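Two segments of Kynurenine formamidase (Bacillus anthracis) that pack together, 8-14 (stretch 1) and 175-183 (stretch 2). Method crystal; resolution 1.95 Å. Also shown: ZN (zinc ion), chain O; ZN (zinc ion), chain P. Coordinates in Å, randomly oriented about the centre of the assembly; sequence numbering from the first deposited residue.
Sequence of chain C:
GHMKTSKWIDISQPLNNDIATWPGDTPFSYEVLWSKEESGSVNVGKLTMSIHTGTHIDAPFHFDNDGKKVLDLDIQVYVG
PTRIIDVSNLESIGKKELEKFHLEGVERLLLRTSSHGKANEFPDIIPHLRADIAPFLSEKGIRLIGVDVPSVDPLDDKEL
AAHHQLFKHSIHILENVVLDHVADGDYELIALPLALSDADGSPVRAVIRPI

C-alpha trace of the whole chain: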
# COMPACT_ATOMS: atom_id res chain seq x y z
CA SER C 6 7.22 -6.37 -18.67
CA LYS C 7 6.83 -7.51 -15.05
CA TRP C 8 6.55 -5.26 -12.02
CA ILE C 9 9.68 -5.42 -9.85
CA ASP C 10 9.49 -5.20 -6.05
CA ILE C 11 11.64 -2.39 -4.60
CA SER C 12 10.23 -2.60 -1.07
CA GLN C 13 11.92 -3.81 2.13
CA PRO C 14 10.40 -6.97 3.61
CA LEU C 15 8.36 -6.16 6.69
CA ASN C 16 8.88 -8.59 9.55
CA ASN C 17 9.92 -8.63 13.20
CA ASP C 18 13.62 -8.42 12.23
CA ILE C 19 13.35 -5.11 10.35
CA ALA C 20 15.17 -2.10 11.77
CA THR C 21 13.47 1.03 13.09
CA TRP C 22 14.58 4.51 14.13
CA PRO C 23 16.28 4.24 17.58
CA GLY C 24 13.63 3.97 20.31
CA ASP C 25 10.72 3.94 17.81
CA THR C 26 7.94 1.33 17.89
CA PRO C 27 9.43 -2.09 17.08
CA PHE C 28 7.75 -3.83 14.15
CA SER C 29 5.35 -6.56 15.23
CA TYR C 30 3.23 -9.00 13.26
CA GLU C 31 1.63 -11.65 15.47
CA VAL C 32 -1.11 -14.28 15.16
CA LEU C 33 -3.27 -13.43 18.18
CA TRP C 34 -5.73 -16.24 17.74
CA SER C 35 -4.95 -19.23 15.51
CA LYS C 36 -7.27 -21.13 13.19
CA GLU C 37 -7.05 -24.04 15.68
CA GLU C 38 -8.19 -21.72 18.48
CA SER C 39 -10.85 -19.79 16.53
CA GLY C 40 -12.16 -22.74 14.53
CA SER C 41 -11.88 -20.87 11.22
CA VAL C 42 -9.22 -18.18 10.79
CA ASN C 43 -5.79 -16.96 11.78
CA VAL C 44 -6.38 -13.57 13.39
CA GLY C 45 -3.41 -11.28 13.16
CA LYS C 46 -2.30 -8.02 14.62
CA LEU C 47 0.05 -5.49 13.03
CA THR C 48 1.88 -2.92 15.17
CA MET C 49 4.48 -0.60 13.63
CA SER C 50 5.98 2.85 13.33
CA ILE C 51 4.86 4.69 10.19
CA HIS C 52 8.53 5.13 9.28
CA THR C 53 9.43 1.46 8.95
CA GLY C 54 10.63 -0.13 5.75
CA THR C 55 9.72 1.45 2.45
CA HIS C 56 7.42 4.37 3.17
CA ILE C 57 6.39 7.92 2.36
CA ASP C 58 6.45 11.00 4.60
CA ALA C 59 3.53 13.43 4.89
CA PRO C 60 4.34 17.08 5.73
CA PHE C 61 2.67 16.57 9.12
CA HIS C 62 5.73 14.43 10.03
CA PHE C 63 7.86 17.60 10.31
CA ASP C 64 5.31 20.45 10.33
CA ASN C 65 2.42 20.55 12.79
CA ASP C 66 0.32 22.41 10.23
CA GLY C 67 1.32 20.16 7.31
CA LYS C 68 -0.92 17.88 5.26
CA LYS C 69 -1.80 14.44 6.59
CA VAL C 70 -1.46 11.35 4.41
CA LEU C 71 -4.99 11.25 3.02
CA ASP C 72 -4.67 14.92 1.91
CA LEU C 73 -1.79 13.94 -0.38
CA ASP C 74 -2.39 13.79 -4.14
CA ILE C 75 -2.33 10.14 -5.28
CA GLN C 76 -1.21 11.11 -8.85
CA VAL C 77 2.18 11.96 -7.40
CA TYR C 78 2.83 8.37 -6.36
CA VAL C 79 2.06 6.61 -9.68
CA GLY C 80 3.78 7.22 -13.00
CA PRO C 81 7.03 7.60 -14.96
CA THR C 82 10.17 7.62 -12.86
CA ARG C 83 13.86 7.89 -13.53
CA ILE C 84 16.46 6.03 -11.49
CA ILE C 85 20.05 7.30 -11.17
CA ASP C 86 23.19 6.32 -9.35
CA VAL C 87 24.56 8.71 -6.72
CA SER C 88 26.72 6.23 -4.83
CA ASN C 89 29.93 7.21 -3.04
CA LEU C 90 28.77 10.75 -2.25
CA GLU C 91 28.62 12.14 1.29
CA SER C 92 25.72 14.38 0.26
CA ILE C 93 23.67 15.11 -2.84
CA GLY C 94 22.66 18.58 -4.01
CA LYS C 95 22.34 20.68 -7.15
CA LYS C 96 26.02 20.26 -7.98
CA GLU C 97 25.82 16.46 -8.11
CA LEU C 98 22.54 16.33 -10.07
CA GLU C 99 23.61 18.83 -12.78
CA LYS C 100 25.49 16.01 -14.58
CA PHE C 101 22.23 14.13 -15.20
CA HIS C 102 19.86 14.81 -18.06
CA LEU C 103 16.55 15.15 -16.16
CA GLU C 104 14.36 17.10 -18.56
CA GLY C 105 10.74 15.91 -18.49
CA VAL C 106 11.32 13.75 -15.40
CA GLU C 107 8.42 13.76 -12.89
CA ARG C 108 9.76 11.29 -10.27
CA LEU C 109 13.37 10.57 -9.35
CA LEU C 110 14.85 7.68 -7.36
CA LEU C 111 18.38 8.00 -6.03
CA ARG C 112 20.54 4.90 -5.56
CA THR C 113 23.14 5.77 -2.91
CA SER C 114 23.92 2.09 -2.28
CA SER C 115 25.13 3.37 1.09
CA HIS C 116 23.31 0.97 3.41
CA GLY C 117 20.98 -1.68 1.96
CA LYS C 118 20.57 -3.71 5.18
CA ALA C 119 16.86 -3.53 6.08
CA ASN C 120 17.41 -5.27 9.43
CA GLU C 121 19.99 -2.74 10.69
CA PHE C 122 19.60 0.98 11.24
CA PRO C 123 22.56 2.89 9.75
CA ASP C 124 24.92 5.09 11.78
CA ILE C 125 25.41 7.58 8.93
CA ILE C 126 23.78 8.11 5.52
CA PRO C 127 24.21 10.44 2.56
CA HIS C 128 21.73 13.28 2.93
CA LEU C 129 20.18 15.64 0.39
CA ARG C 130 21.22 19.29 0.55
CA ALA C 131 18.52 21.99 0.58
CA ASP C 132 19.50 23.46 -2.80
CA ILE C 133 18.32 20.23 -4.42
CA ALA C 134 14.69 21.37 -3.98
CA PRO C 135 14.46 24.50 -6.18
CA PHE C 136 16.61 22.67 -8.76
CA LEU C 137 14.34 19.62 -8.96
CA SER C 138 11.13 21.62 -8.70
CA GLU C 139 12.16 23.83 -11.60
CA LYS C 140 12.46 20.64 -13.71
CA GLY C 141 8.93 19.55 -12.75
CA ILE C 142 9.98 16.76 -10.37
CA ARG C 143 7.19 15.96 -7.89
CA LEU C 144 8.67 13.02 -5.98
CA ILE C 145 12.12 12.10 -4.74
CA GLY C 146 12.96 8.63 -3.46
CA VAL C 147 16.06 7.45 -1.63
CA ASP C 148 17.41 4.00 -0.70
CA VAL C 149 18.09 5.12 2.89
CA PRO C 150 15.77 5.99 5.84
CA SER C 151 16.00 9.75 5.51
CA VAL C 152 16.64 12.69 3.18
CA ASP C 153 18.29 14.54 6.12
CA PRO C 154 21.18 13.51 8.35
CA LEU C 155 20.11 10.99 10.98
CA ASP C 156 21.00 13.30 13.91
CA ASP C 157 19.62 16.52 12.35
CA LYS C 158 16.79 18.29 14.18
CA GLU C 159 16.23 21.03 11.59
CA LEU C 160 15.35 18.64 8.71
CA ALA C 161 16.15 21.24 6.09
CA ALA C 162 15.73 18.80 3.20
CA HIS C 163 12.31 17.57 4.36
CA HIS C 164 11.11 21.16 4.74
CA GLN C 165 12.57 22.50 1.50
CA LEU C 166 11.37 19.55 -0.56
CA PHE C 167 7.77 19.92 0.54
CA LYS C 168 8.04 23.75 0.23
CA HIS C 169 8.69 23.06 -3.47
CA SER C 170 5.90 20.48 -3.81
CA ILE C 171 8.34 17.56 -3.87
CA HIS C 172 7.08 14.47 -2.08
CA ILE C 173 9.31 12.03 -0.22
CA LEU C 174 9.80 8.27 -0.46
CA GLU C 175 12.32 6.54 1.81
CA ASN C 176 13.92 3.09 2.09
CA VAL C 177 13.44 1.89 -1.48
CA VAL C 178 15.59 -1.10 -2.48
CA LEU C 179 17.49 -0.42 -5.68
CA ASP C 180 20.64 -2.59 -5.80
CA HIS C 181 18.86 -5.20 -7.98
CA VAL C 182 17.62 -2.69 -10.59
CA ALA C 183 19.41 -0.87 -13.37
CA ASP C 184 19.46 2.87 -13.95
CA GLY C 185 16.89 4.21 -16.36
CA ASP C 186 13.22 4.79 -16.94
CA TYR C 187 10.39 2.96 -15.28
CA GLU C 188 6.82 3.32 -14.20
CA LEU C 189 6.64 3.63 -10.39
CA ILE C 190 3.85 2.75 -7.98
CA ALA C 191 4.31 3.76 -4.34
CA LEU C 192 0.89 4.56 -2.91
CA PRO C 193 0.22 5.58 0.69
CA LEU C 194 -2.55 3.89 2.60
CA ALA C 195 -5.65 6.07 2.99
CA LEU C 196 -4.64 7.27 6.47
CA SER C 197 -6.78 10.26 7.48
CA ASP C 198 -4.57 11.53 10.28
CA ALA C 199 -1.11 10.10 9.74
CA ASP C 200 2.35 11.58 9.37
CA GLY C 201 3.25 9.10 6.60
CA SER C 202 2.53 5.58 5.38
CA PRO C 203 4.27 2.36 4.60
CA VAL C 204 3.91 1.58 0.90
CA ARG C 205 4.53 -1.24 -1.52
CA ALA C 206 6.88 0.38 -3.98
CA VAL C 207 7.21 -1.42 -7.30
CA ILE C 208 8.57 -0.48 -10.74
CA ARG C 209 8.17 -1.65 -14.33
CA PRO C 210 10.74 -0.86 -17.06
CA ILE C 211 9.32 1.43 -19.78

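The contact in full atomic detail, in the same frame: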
# COMPACT_ATOMS: atom_id res chain seq x y z
N TRP C 8 6.28 -6.13 -13.14
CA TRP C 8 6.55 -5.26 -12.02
C TRP C 8 7.65 -5.87 -11.17
O TRP C 8 7.68 -7.07 -10.97
CB TRP C 8 5.29 -5.04 -11.19
CG TRP C 8 4.29 -4.29 -11.96
CD1 TRP C 8 3.26 -4.80 -12.70
CD2 TRP C 8 4.28 -2.88 -12.16
NE1 TRP C 8 2.59 -3.78 -13.33
CE2 TRP C 8 3.19 -2.60 -13.02
CE3 TRP C 8 5.07 -1.83 -11.70
CZ2 TRP C 8 2.88 -1.31 -13.40
CZ3 TRP C 8 4.75 -0.55 -12.08
CH2 TRP C 8 3.66 -0.30 -12.93
N ILE C 9 8.56 -5.02 -10.70
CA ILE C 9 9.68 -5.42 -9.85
C ILE C 9 9.50 -4.81 -8.47
O ILE C 9 9.31 -3.61 -8.34
CB ILE C 9 11.01 -4.91 -10.42
CG1 ILE C 9 11.23 -5.48 -11.83
CG2 ILE C 9 12.19 -5.29 -9.54
CD1 ILE C 9 12.26 -4.69 -12.62
N ASP C 10 9.60 -5.64 -7.44
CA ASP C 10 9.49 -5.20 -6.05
C ASP C 10 10.73 -4.40 -5.65
O ASP C 10 11.86 -4.89 -5.79
CB ASP C 10 9.34 -6.43 -5.15
CG ASP C 10 8.90 -6.11 -3.73
OD1 ASP C 10 8.66 -4.92 -3.40
OD2 ASP C 10 8.78 -7.07 -2.93
N ILE C 11 10.54 -3.17 -5.17
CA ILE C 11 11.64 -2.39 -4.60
C ILE C 11 11.35 -1.98 -3.15
O ILE C 11 11.82 -0.94 -2.68
CB ILE C 11 12.00 -1.17 -5.48
CG1 ILE C 11 10.81 -0.23 -5.68
CG2 ILE C 11 12.53 -1.65 -6.82
CD1 ILE C 11 11.21 1.16 -6.12
N SER C 12 10.59 -2.82 -2.46
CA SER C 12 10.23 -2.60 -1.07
C SER C 12 11.04 -3.50 -0.13
O SER C 12 11.43 -4.60 -0.50
CB SER C 12 8.75 -2.87 -0.85
OG SER C 12 7.94 -2.12 -1.74
N GLN C 13 11.28 -3.01 1.09
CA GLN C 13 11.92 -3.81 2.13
C GLN C 13 10.92 -4.78 2.76
O GLN C 13 9.82 -4.39 3.12
CB GLN C 13 12.50 -2.90 3.21
CG GLN C 13 13.66 -2.03 2.74
CD GLN C 13 14.28 -1.20 3.84
OE1 GLN C 13 13.70 -1.00 4.90
NE2 GLN C 13 15.49 -0.72 3.59
N PRO C 14 11.31 -6.05 2.94
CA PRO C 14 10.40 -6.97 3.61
C PRO C 14 10.10 -6.52 5.03
O PRO C 14 11.03 -6.14 5.76
CB PRO C 14 11.16 -8.30 3.61
CG PRO C 14 12.11 -8.20 2.47
CD PRO C 14 12.51 -6.74 2.41
N GLU C 175 11.11 7.00 1.14
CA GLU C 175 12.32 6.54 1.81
C GLU C 175 12.41 5.02 1.88
O GLU C 175 11.38 4.33 1.80
CB GLU C 175 12.40 7.15 3.22
CG GLU C 175 12.71 8.64 3.19
CD GLU C 175 12.32 9.38 4.45
OE1 GLU C 175 11.47 8.88 5.22
OE2 GLU C 175 12.86 10.51 4.66
N ASN C 176 13.64 4.52 1.98
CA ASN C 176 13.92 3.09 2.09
C ASN C 176 13.50 2.23 0.90
O ASN C 176 13.11 1.08 1.06
CB ASN C 176 13.32 2.50 3.38
CG ASN C 176 14.13 2.85 4.62
OD1 ASN C 176 15.34 3.06 4.55
ND2 ASN C 176 13.47 2.88 5.77
N VAL C 177 13.58 2.76 -0.31
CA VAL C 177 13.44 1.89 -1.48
C VAL C 177 14.68 1.00 -1.59
O VAL C 177 15.72 1.32 -1.03
CB VAL C 177 13.18 2.64 -2.80
CG1 VAL C 177 11.77 3.22 -2.82
CG2 VAL C 177 14.22 3.73 -3.07
N VAL C 178 14.53 -0.12 -2.28
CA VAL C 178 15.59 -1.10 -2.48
C VAL C 178 15.93 -1.11 -3.96
O VAL C 178 15.11 -1.51 -4.78
CB VAL C 178 15.11 -2.50 -2.08
CG1 VAL C 178 16.24 -3.51 -2.23
CG2 VAL C 178 14.56 -2.48 -0.67
N LEU C 179 17.14 -0.66 -4.29
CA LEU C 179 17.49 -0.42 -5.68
C LEU C 179 18.74 -1.15 -6.18
O LEU C 179 19.12 -0.98 -7.33
CB LEU C 179 17.67 1.09 -5.91
CG LEU C 179 16.48 2.01 -5.64
CD1 LEU C 179 16.89 3.45 -5.86
CD2 LEU C 179 15.27 1.65 -6.49
N ASP C 180 19.39 -1.96 -5.35
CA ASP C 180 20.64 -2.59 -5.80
C ASP C 180 20.42 -3.67 -6.88
O ASP C 180 21.32 -3.94 -7.66
CB ASP C 180 21.48 -3.09 -4.62
CG ASP C 180 22.41 -2.01 -4.07
OD1 ASP C 180 22.16 -0.79 -4.27
OD2 ASP C 180 23.41 -2.39 -3.43
N HIS C 181 19.20 -4.18 -6.99
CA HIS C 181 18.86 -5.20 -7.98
C HIS C 181 18.24 -4.62 -9.26
O HIS C 181 17.81 -5.37 -10.11
CB HIS C 181 17.94 -6.26 -7.38
CG HIS C 181 16.61 -5.74 -6.94
ND1 HIS C 181 16.45 -4.96 -5.81
CD2 HIS C 181 15.37 -5.88 -7.47
CE1 HIS C 181 15.18 -4.63 -5.68
NE2 HIS C 181 14.50 -5.18 -6.66
N VAL C 182 18.19 -3.30 -9.40
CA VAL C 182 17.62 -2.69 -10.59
C VAL C 182 18.60 -1.74 -11.26
O VAL C 182 19.39 -1.04 -10.61
CB VAL C 182 16.28 -1.96 -10.29
CG1 VAL C 182 15.33 -2.89 -9.54
CG2 VAL C 182 16.50 -0.68 -9.51
N ALA C 183 18.52 -1.69 -12.58
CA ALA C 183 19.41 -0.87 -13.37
C ALA C 183 18.91 0.56 -13.42
O ALA C 183 17.70 0.82 -13.23
CB ALA C 183 19.51 -1.44 -14.78
ZN ZN O . 11.69 11.24 6.26
ZN ZN P . 9.95 8.81 7.08
O HOH W 1 17.29 1.26 5.07
O HOH W 2 17.09 -0.12 0.88
O HOH W 3 11.09 10.28 7.94
O HOH W 4 13.75 10.88 7.69

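How do the two backbones lie against each other? Residues far apart in sequence meet here: stretch 1 is a short strand at Ile9 and Asp10 that runs on into loop, while stretch 2 makes its contacts without regular secondary structure. The chains come nearest at Ile11 and Val178, whose CA atoms are 4.7 Å apart, and open out toward Ile9 and Val182, where CA to CA is 8.4 Å. As stretch 1 advances from Ile9 to Ser12, its nearest partners step back from Val182 to Val177, so the two run in opposite senses. At the close point the amide Val178 N donates to the carbonyl Ile11 O at 2.9 Å, with an N-H...O angle of 155°. The same carbonyl receives a CA-H...O contact from the preceding residue, Val177 CA to Ile11 O being 3.5 Å. The wider end is bridged by side chains, with a type I turn from Leu179 to Val182, closed by Val182 N to Leu179 O at 3.2 Å, carrying His181 into place.

What does His181 do from that turn? Its CA-to-CB bond points toward stretch 1, and chi1 is in the p well. The imidazole atom His181 NE2 donates to Asp10 O at 2.8 Å, so a side chain ties down a strand carbonyl. The carbonyl lies at the ring edge, near its plane, where an N-H can address it; the angle of 140° leaves the bond somewhat bent. Ile9 CG2 also sits at that edge, 3.7 Å from His181 NE2. The Asp10 side chain makes no hydrogen bond to stretch 2; Asp10 OD1 accepts from Ser12 N at 3.0 Å, a hydrogen bond that spans Ile11, where the chain turns, and both carboxylate oxygens have partners elsewhere in the structure.

Which residue holds the apolar packing together? Ile11 is buried and loses more surface to the other stretch than any other residue in the contact. Its CD1 reaches Val177 CG1 at 3.9 Å and Leu179 CD2 at 4.1 Å, while Ile11 CG2 lies 4.1 Å from Val182 CG1. Ile9 joins from the other end, Ile9 CG2 being 4.0 Å from Val182 CG1, so that Val182 packs against both isoleucines. These are van der Waals contacts between branched hydrocarbon groups, complementing the hydrogen bonds made by the backbone carbonyls.

How does Gln13 extend the contact? Its CA-to-CB bond points sideways, but the end of the side chain, with chi2 in the t well, comes nearer stretch 2. Gln13 CG lies 3.6 Å from Val178 CG2, Gln13 OE1 lies 3.8 Å from Asn176 CB, and Gln13 NE2 reaches stretch 2 through two waters. Gln13 NE2 donates to water 1 at 3.1 Å, which donates to Asn176 OD1 at 2.7 Å; Gln13 NE2 also donates to water 2 at 3.2 Å, which donates to Val177 O at 2.8 Å. Just before Asn176, Glu175 faces another task: its carboxylate binds both zinc ions, with Glu175 OE2 2.1 Å from ZN of chain O and Glu175 OE1 2.4 Å from ZN of chain P.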